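Local coordinates for protein imelysin (Bacteroides ovatus ATCC 8483, PDB 3OYV) that is an imelysin-like protein that probably takes part in bacterial iron uptake at the outer membrane, at residues 97-102 / 185-189. Numbering follows the deposited sequence.
Sequences PYNLYK and HIPSN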
loop_
_atom_site.group_PDB
_atom_site.type_symbol
_atom_site.label_atom_id
_atom_site.label_comp_id
_atom_site.label_asym_id
_atom_site.label_seq_id
_atom_site.Cartn_x
_atom_site.Cartn_y
_atom_site.Cartn_z
ATOM N N PRO A 97 -2.397 -1.522 -17.376
ATOM C CA PRO A 97 -3.524 -0.895 -18.078
ATOM C C PRO A 97 -3.112 -0.184 -19.378
ATOM O O PRO A 97 -3.821 -0.263 -20.389
ATOM C CB PRO A 97 -4.118 0.047 -17.019
ATOM C CG PRO A 97 -3.686 -0.531 -15.736
ATOM C CD PRO A 97 -2.350 -1.128 -15.954
ATOM N N TYR A 98 -1.993 0.524 -19.352
ATOM C CA TYR A 98 -1.534 1.218 -20.552
ATOM C C TYR A 98 -1.299 0.257 -21.716
ATOM O O TYR A 98 -1.798 0.489 -22.822
ATOM C CB TYR A 98 -0.236 2.016 -20.225
ATOM C CG TYR A 98 0.288 2.735 -21.439
ATOM C CD1 TYR A 98 -0.250 3.969 -21.829
ATOM C CD2 TYR A 98 1.304 2.168 -22.246
ATOM C CE1 TYR A 98 0.174 4.617 -22.993
ATOM C CE2 TYR A 98 1.730 2.816 -23.405
ATOM C CZ TYR A 98 1.179 4.030 -23.762
ATOM O OH TYR A 98 1.601 4.682 -24.902
ATOM N N ASN A 99 -0.588 -0.833 -21.479
ATOM C CA ASN A 99 -0.289 -1.750 -22.589
ATOM C C ASN A 99 -1.554 -2.460 -23.083
ATOM O O ASN A 99 -1.742 -2.628 -24.292
ATOM C CB ASN A 99 0.778 -2.745 -22.187
ATOM C CG ASN A 99 2.119 -2.095 -22.050
ATOM O OD1 ASN A 99 2.425 -1.127 -22.741
ATOM N ND2 ASN A 99 2.921 -2.608 -21.135
ATOM N N LEU A 100 -2.441 -2.862 -22.169
ATOM C CA LEU A 100 -3.745 -3.393 -22.606
ATOM C C LEU A 100 -4.477 -2.388 -23.516
ATOM O O LEU A 100 -5.009 -2.755 -24.580
ATOM C CB LEU A 100 -4.635 -3.699 -21.391
ATOM C CG LEU A 100 -4.326 -4.940 -20.591
ATOM C CD1 LEU A 100 -5.028 -4.940 -19.215
ATOM C CD2 LEU A 100 -4.643 -6.223 -21.402
ATOM N N TYR A 101 -4.506 -1.125 -23.126
ATOM C CA TYR A 101 -5.257 -0.117 -23.827
ATOM C C TYR A 101 -4.660 0.052 -25.224
ATOM O O TYR A 101 -5.396 0.077 -26.232
ATOM C CB TYR A 101 -5.231 1.208 -23.057
ATOM C CG TYR A 101 -6.249 2.178 -23.554
ATOM C CD1 TYR A 101 -6.100 2.855 -24.781
ATOM C CD2 TYR A 101 -7.431 2.394 -22.833
ATOM C CE1 TYR A 101 -7.065 3.717 -25.224
ATOM C CE2 TYR A 101 -8.389 3.243 -23.294
ATOM C CZ TYR A 101 -8.222 3.904 -24.469
ATOM O OH TYR A 101 -9.204 4.779 -24.929
ATOM N N LYS A 102 -3.336 0.191 -25.301
ATOM C CA LYS A 102 -2.696 0.439 -26.602
ATOM C C LYS A 102 -2.858 -0.739 -27.560
ATOM O O LYS A 102 -2.812 -0.521 -28.785
ATOM C CB LYS A 102 -1.232 0.778 -26.418
ATOM C CG LYS A 102 -0.953 2.053 -25.626
ATOM C CD LYS A 102 -1.646 3.288 -26.146
ATOM C CE LYS A 102 -1.189 3.701 -27.517
ATOM N NZ LYS A 102 -1.770 5.044 -27.860
ATOM N N HIS A 185 -7.904 8.317 -18.553
ATOM C CA HIS A 185 -6.801 8.923 -19.312
ATOM C C HIS A 185 -5.615 7.982 -19.487
ATOM O O HIS A 185 -4.459 8.409 -19.518
ATOM C CB HIS A 185 -6.367 10.209 -18.604
ATOM C CG HIS A 185 -7.450 11.209 -18.528
ATOM N ND1 HIS A 185 -8.278 11.357 -17.441
ATOM C CD2 HIS A 185 -7.877 12.094 -19.452
ATOM C CE1 HIS A 185 -9.176 12.289 -17.704
ATOM N NE2 HIS A 185 -8.949 12.757 -18.913
ATOM N N ILE A 186 -5.903 6.697 -19.630
ATOM C CA ILE A 186 -4.864 5.712 -19.717
ATOM C C ILE A 186 -3.890 5.985 -20.889
ATOM O O ILE A 186 -2.703 6.015 -20.642
ATOM C CB ILE A 186 -5.424 4.292 -19.761
ATOM C CG1 ILE A 186 -6.124 3.937 -18.436
ATOM C CG2 ILE A 186 -4.352 3.286 -20.126
ATOM C CD1 ILE A 186 -6.914 2.630 -18.467
ATOM N N PRO A 187 -4.365 6.311 -22.115
ATOM C CA PRO A 187 -3.390 6.460 -23.209
ATOM C C PRO A 187 -2.677 7.805 -23.222
ATOM O O PRO A 187 -1.929 8.066 -24.146
ATOM C CB PRO A 187 -4.247 6.234 -24.452
ATOM C CG PRO A 187 -5.625 6.700 -24.034
ATOM C CD PRO A 187 -5.742 6.203 -22.607
ATOM N N SER A 188 -2.905 8.666 -22.242
ATOM C CA SER A 188 -2.399 10.037 -22.283
ATOM C C SER A 188 -0.875 10.096 -22.322
ATOM O O SER A 188 -0.189 9.174 -21.887
ATOM C CB SER A 188 -2.904 10.823 -21.088
ATOM O OG SER A 188 -2.247 10.417 -19.891
ATOM N N ASN A 189 -0.363 11.183 -22.895
ATOM C CA ASN A 189 1.068 11.449 -22.851
ATOM C C ASN A 189 1.580 11.473 -21.414
ATOM O O ASN A 189 2.690 11.069 -21.140
ATOM C CB ASN A 189 1.387 12.779 -23.528
ATOM C CG ASN A 189 1.139 12.753 -25.033
ATOM O OD1 ASN A 189 1.212 11.705 -25.661
ATOM N ND2 ASN A 189 0.870 13.916 -25.600
HETATM O O HOH W 1 -0.257 6.827 -25.781
#
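Ile186 and Pro187 give up the most surface here, 87 and 76 Å² of the 311 Å² buried in total, and both sit at the central positions of a type I beta turn running from His185 to Ser188. The backbone hydrogen bond from Ser188 N to His185 O (3.1 Å) closes the turn, and its two central residues face the last turn of helix 71-102. Ile186 directs its CA-to-CB bond toward that helix: its CG2 lies 3.7 Å from Tyr101 CB and 3.6 Å from Pro97 O, while its CD1 comes within 4.1 Å of Pro97 CB. Pro187 packs on Tyr101, the third-largest contributor at 53 Å². Pro187 CD stands 3.8 Å from the centroid of the Tyr101 ring and only 8° off the ring normal, a CH-pi contact over the face, and Pro187 CG is 3.5 Å from Tyr101 CE1. Tyr98 presents its edge instead, with CD1 3.4 Å from Ile186 O. Polar contact between the segments runs through one water, which donates to Pro187 O (2.6 Å), accepts from Lys102 NZ (3.1 Å) and hydrogen-bonds Tyr98 OH (3.0 Å). The contact thus joins the C-terminal end of helix 71-102 to the loop leading into helix 189-214, with Ser188 at that helix's N-cap, in this largely helical imelysin fold. Tyr98 also touches Val192 and Met195 of helix 189-214, whereas Tyr101 rests on Thr106 and Ala109 of helix 106-111, so the two tyrosines tie the helix end to two neighbouring helices.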